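Local coordinates for protein GEO10716p1 (Drosophila melanogaster, PDB 7BTG) that probably removes phosphate from phosphorylated arginine residues of proteins, as a member of the low-molecular-weight protein tyrosine phosphatase family, at residues Asp75-Asp80 and Ala98-Ser103; Ala38-Trp43 and Arg69-Gln74. The protein carries 1 engineered substitution. All coordinates share one frame; numbering follows the deposited sequence.

Interaction 1: Asp75-Asp80 and Ala98-Ser103; sequences DFYDFD and ASLTPS
Tyr77 reaches from helix 73-78 to the turn after helix 87-99 and ends on a backbone carbonyl. Its hydroxyl is a hydrogen-bond donor: OH lies 2.6 Å from Pro102 O, within the carbonyl plane and on a lone pair, with a C=O...donor angle of 142°. That oxygen also sits at the edge of the phenol ring, in its plane, so ring and acceptor are coplanar. The proline ring crosses the tyrosine side chain at about a right angle, and Pro102 CG is modelled 3.0 Å from Tyr77 OH, an unusually short approach. Leu100 lies next to both aromatic residues. Its CB is 3.4 Å from Tyr77 OH, while CD1, extended by a chi2 of 176°, lies 3.6 Å from Phe76 CB and 4.1 Å from Tyr77 CE2. The contact is therefore graded, apolar around Leu100 CD1 and polar at the tip of Tyr77, near the protein surface. On the inward side, the buried Phe76 packs against Leu93, Met96 and Ala97 of helix 87-99, which joins this corner to the body of the helix; beyond Phe79, Asp80 leads into strand 81-84 and bonds through its backbone to Lys2 and Lys107 of the two strands that flank it.

Interaction 2: Ala38-Trp43 and Arg69-Gln74; sequences AGLRSW and RMISAQ
Gly39 and Met70 face each other as a single beta bridge, with their CA atoms 4.8 Å apart. Two bonds from Gly39 flank Met70: Ile71 N donates to Gly39 O at 2.9 Å and a nearly straight 166°, whereas Gly39 N to Arg69 O, 2.8 Å long, is weak because its angle is only 128°. Both bonds use the one glycine and reach the residues before and after Met70, the pattern of a parallel bridge. Around it the side chains pack in three places. Ala38 CB stands over the centre of one face of the Arg69 guanidinium, 3.8 Å from CZ. Leu40 and Ile71 lie side by side and point the same way, with Leu40 CD2 3.9 Å from Ile71 CG2. Met70 bends back at chi2 (-93°), which carries SD to 3.4 Å from Arg41 C, and its CE comes 3.8 Å from Leu40 C.

A second shell fixes these groups. Arg69 forms salt bridges to Asp36 through NH2 and to Asp75 through NH1, and its backbone N donates to Asn10 OD1, in the loop after strand 2-7 that in this family forms the phosphate-binding loop. Arg41 NH1 donates to Leu40 O at 2.8 Å, coming from above that carbonyl plane, while NH2 pairs with Glu92 of helix 87-99. The same helix, through Met96, touches both Leu40 and Ile71.

Chemically, the contact joins a short backbone bridge to a guanidinium with one face covered by the Ala38 methyl while its N-H groups serve two carboxylates. Asp36 and Asp75 probably offset the charge of the guanidinium and fix its orientation; backbone bonds and side chains together join strand 34-39 to the segment leading into helix 73-78.

In the fold
From the N terminus the chain runs through strand 2-7 and helix 13-27, and interaction 2 begins at the end of strand 34-39. That contact closes a loop of 25 residues, including helix 51-58, by bringing 69-74 back to the outermost strand 34-39. Interaction 1 opens at once, and its 17 intervening residues, with strand 81-84 and most of helix 87-99, return at 98-103. The two loops therefore follow in series, neither nested nor crossing, and share helix 73-78 as their junction. There the contacts touch: Phe76 CE2 is 3.5 Å from Ile71 CD1, and Leu100 CD2 is 3.9 Å from Ala73 CB. Together they tie one edge of the parallel sheet to the C-terminal end of helix 87-99.

Interaction 1: Asp75-Asp80 and Ala98-Ser103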
loop_
_atom_site.group_PDB
_atom_site.type_symbol
_atom_site.label_atom_id
_atom_site.label_comp_id
_atom_site.label_asym_id
_atom_site.label_seq_id
_atom_site.Cartn_x
_atom_site.Cartn_y
_atom_site.Cartn_z
ATOM N N ASP A 75 6.797 -6.685 -11.393
ATOM C CA ASP A 75 6.674 -5.692 -10.338
ATOM C C ASP A 75 7.902 -5.678 -9.433
ATOM O O ASP A 75 8.355 -4.612 -9.016
ATOM C CB ASP A 75 5.407 -5.954 -9.533
ATOM C CG ASP A 75 4.167 -5.596 -10.299
ATOM O OD1 ASP A 75 4.204 -4.566 -10.995
ATOM O OD2 ASP A 75 3.165 -6.334 -10.208
ATOM N N PHE A 76 8.473 -6.845 -9.147
ATOM C CA PHE A 76 9.589 -6.913 -8.215
ATOM C C PHE A 76 10.854 -6.244 -8.743
ATOM O O PHE A 76 11.738 -5.900 -7.946
ATOM C CB PHE A 76 9.870 -8.372 -7.868
ATOM C CG PHE A 76 8.853 -8.967 -6.949
ATOM C CD1 PHE A 76 9.082 -9.017 -5.583
ATOM C CD2 PHE A 76 7.647 -9.448 -7.443
ATOM C CE1 PHE A 76 8.139 -9.559 -4.732
ATOM C CE2 PHE A 76 6.700 -9.995 -6.586
ATOM C CZ PHE A 76 6.950 -10.039 -5.229
ATOM N N TYR A 77 10.962 -6.059 -10.055
ATOM C CA TYR A 77 12.097 -5.379 -10.657
ATOM C C TYR A 77 11.827 -3.913 -10.967
ATOM O O TYR A 77 12.780 -3.166 -11.207
ATOM C CB TYR A 77 12.506 -6.081 -11.956
ATOM C CG TYR A 77 12.899 -7.534 -11.784
ATOM C CD1 TYR A 77 14.132 -7.877 -11.261
ATOM C CD2 TYR A 77 12.045 -8.552 -12.156
ATOM C CE1 TYR A 77 14.498 -9.188 -11.116
ATOM C CE2 TYR A 77 12.407 -9.873 -12.015
ATOM C CZ TYR A 77 13.632 -10.179 -11.501
ATOM O OH TYR A 77 13.999 -11.483 -11.352
ATOM N N ASP A 78 10.564 -3.486 -10.965
ATOM C CA ASP A 78 10.196 -2.135 -11.364
ATOM C C ASP A 78 9.857 -1.214 -10.196
ATOM O O ASP A 78 9.369 -0.111 -10.433
ATOM C CB ASP A 78 9.004 -2.168 -12.325
ATOM C CG ASP A 78 9.314 -2.898 -13.623
ATOM O OD1 ASP A 78 10.496 -2.926 -14.044
ATOM O OD2 ASP A 78 8.360 -3.443 -14.219
ATOM N N PHE A 79 10.060 -1.626 -8.949
ATOM C CA PHE A 79 9.715 -0.736 -7.849
ATOM C C PHE A 79 10.859 -0.683 -6.854
ATOM O O PHE A 79 11.633 -1.633 -6.722
ATOM C CB PHE A 79 8.411 -1.151 -7.147
ATOM C CG PHE A 79 7.180 -0.889 -7.965
ATOM C CD1 PHE A 79 6.516 0.319 -7.864
ATOM C CD2 PHE A 79 6.704 -1.842 -8.859
ATOM C CE1 PHE A 79 5.391 0.572 -8.640
ATOM C CE2 PHE A 79 5.588 -1.602 -9.626
ATOM C CZ PHE A 79 4.922 -0.398 -9.521
ATOM N N ASP A 80 10.970 0.457 -6.173
ATOM C CA ASP A 80 11.976 0.638 -5.136
ATOM C C ASP A 80 11.485 0.131 -3.787
ATOM O O ASP A 80 12.261 -0.424 -3.001
ATOM C CB ASP A 80 12.362 2.125 -5.028
ATOM C CG ASP A 80 12.769 2.725 -6.374
ATOM O OD1 ASP A 80 13.761 2.253 -6.973
ATOM O OD2 ASP A 80 12.096 3.670 -6.832
ATOM N N ALA A 98 12.109 -14.278 -3.533
ATOM C CA ALA A 98 13.168 -15.276 -3.544
ATOM C C ALA A 98 12.971 -16.347 -4.613
ATOM O O ALA A 98 13.916 -17.084 -4.912
ATOM C CB ALA A 98 13.279 -15.913 -2.166
ATOM N N SER A 99 11.796 -16.441 -5.224
ATOM C CA SER A 99 11.640 -17.394 -6.313
ATOM C C SER A 99 12.113 -16.850 -7.661
ATOM O O SER A 99 12.202 -17.616 -8.621
ATOM C CB SER A 99 10.176 -17.818 -6.429
ATOM O OG SER A 99 9.462 -16.896 -7.249
ATOM N N LEU A 100 12.374 -15.551 -7.777
ATOM C CA LEU A 100 12.836 -14.971 -9.033
ATOM C C LEU A 100 14.350 -15.144 -9.122
ATOM O O LEU A 100 15.074 -14.693 -8.231
ATOM C CB LEU A 100 12.450 -13.494 -9.103
ATOM C CG LEU A 100 10.953 -13.270 -8.903
ATOM C CD1 LEU A 100 10.583 -11.770 -8.867
ATOM C CD2 LEU A 100 10.190 -14.032 -9.991
ATOM N N THR A 101 14.826 -15.806 -10.189
ATOM C CA THR A 101 16.232 -16.213 -10.239
ATOM C C THR A 101 17.170 -15.014 -10.206
ATOM O O THR A 101 18.001 -14.931 -9.285
ATOM C CB THR A 101 16.481 -17.127 -11.443
ATOM N N PRO A 102 17.077 -14.027 -11.129
ATOM C CA PRO A 102 17.789 -12.772 -10.851
ATOM C C PRO A 102 17.124 -12.089 -9.664
ATOM O O PRO A 102 16.029 -11.539 -9.805
ATOM C CB PRO A 102 17.649 -11.969 -12.150
ATOM C CG PRO A 102 16.442 -12.501 -12.792
ATOM C CD PRO A 102 16.262 -13.934 -12.358
ATOM N N SER A 103 17.742 -12.170 -8.489
ATOM C CA SER A 103 17.156 -11.602 -7.286
ATOM C C SER A 103 16.802 -10.131 -7.506
ATOM O O SER A 103 17.614 -9.380 -8.061
ATOM C CB SER A 103 18.119 -11.725 -6.110
ATOM O OG SER A 103 18.077 -13.027 -5.552
#

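Interaction 2: Ala38-Trp43 and Arg69-Gln74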
loop_
_atom_site.group_PDB
_atom_site.type_symbol
_atom_site.label_atom_id
_atom_site.label_comp_id
_atom_site.label_asym_id
_atom_site.label_seq_id
_atom_site.Cartn_x
_atom_site.Cartn_y
_atom_site.Cartn_z
ATOM N N ALA A 38 -1.187 -3.390 -5.923
ATOM C CA ALA A 38 -1.437 -4.713 -6.471
ATOM C C ALA A 38 -1.827 -5.639 -5.324
ATOM O O ALA A 38 -1.750 -5.265 -4.147
ATOM C CB ALA A 38 -0.215 -5.228 -7.239
ATOM N N GLY A 39 -2.221 -6.875 -5.677
ATOM C CA GLY A 39 -2.775 -7.804 -4.709
ATOM C C GLY A 39 -2.197 -9.197 -4.854
ATOM O O GLY A 39 -1.386 -9.466 -5.736
ATOM N N LEU A 40 -2.639 -10.081 -3.965
ATOM C CA LEU A 40 -2.101 -11.434 -3.864
ATOM C C LEU A 40 -3.145 -12.531 -4.123
ATOM O O LEU A 40 -2.852 -13.711 -3.901
ATOM C CB LEU A 40 -1.454 -11.604 -2.483
ATOM C CG LEU A 40 -0.359 -10.566 -2.153
ATOM C CD1 LEU A 40 -0.029 -10.555 -0.702
ATOM C CD2 LEU A 40 0.931 -10.811 -2.959
ATOM N N ARG A 41 -4.357 -12.180 -4.569
ATOM C CA ARG A 41 -5.412 -13.146 -4.865
ATOM C C ARG A 41 -6.230 -12.632 -6.039
ATOM O O ARG A 41 -6.311 -11.427 -6.278
ATOM C CB ARG A 41 -6.370 -13.385 -3.683
ATOM C CG ARG A 41 -5.750 -13.885 -2.389
ATOM C CD ARG A 41 -5.364 -15.358 -2.433
ATOM N NE ARG A 41 -4.911 -15.763 -1.114
ATOM C CZ ARG A 41 -3.684 -15.526 -0.653
ATOM N NH1 ARG A 41 -2.798 -14.911 -1.421
ATOM N NH2 ARG A 41 -3.340 -15.899 0.568
ATOM N N SER A 42 -6.864 -13.555 -6.769
ATOM C CA SER A 42 -7.716 -13.114 -7.873
ATOM C C SER A 42 -9.100 -12.638 -7.421
ATOM O O SER A 42 -9.866 -12.180 -8.266
ATOM C CB SER A 42 -7.880 -14.237 -8.898
ATOM O OG SER A 42 -8.495 -15.352 -8.283
ATOM N N TRP A 43 -9.406 -12.691 -6.115
ATOM C CA TRP A 43 -10.763 -12.500 -5.604
ATOM C C TRP A 43 -11.421 -11.244 -6.160
ATOM O O TRP A 43 -12.470 -11.307 -6.811
ATOM C CB TRP A 43 -10.739 -12.441 -4.073
ATOM C CG TRP A 43 -10.193 -13.673 -3.425
ATOM C CD1 TRP A 43 -10.114 -14.926 -3.976
ATOM C CD2 TRP A 43 -9.639 -13.776 -2.109
ATOM N NE1 TRP A 43 -9.561 -15.796 -3.077
ATOM C CE2 TRP A 43 -9.248 -15.119 -1.927
ATOM C CE3 TRP A 43 -9.434 -12.864 -1.065
ATOM C CZ2 TRP A 43 -8.670 -15.575 -0.746
ATOM C CZ3 TRP A 43 -8.844 -13.321 0.115
ATOM C CH2 TRP A 43 -8.479 -14.658 0.263
ATOM N N ARG A 69 -5.582 -5.735 -9.394
ATOM C CA ARG A 69 -4.728 -6.571 -10.225
ATOM C C ARG A 69 -3.805 -7.395 -9.336
ATOM O O ARG A 69 -3.583 -7.084 -8.163
ATOM C CB ARG A 69 -3.892 -5.750 -11.234
ATOM C CG ARG A 69 -2.749 -4.943 -10.601
ATOM C CD ARG A 69 -1.922 -4.218 -11.656
ATOM N NE ARG A 69 -0.757 -3.523 -11.098
ATOM C CZ ARG A 69 0.421 -4.109 -10.866
ATOM N NH1 ARG A 69 0.585 -5.406 -11.125
ATOM N NH2 ARG A 69 1.438 -3.403 -10.370
ATOM N N MET A 70 -3.284 -8.471 -9.911
ATOM C CA MET A 70 -2.320 -9.296 -9.214
ATOM C C MET A 70 -0.945 -8.670 -9.333
ATOM O O MET A 70 -0.636 -8.005 -10.319
ATOM C CB MET A 70 -2.275 -10.701 -9.807
ATOM C CG MET A 70 -3.555 -11.488 -9.696
ATOM S SD MET A 70 -3.628 -12.521 -8.213
ATOM C CE MET A 70 -1.910 -12.654 -7.745
ATOM N N ILE A 71 -0.123 -8.867 -8.302
ATOM C CA ILE A 71 1.288 -8.569 -8.453
ATOM C C ILE A 71 1.871 -9.565 -9.447
ATOM O O ILE A 71 1.495 -10.742 -9.464
ATOM C CB ILE A 71 2.016 -8.613 -7.096
ATOM C CG1 ILE A 71 3.390 -7.954 -7.210
ATOM C CG2 ILE A 71 2.181 -10.044 -6.596
ATOM C CD1 ILE A 71 4.084 -7.763 -5.895
ATOM N N SER A 72 2.743 -9.081 -10.322
ATOM C CA SER A 72 3.454 -9.922 -11.274
ATOM C C SER A 72 4.930 -9.949 -10.908
ATOM O O SER A 72 5.410 -9.153 -10.097
ATOM C CB SER A 72 3.273 -9.399 -12.708
ATOM O OG SER A 72 3.845 -8.105 -12.845
ATOM N N ALA A 73 5.653 -10.874 -11.529
ATOM C CA ALA A 73 7.094 -10.918 -11.346
ATOM C C ALA A 73 7.750 -9.593 -11.741
ATOM O O ALA A 73 8.660 -9.116 -11.048
ATOM C CB ALA A 73 7.675 -12.073 -12.155
ATOM N N GLN A 74 7.293 -8.982 -12.852
ATOM C CA GLN A 74 7.859 -7.716 -13.316
ATOM C C GLN A 74 7.832 -6.661 -12.230
ATOM O O GLN A 74 8.747 -5.831 -12.140
ATOM C CB GLN A 74 7.092 -7.191 -14.535
ATOM C CG GLN A 74 7.683 -7.574 -15.878
ATOM C CD GLN A 74 8.944 -6.792 -16.244
ATOM O OE1 GLN A 74 9.408 -5.910 -15.502
ATOM N NE2 GLN A 74 9.504 -7.117 -17.407
#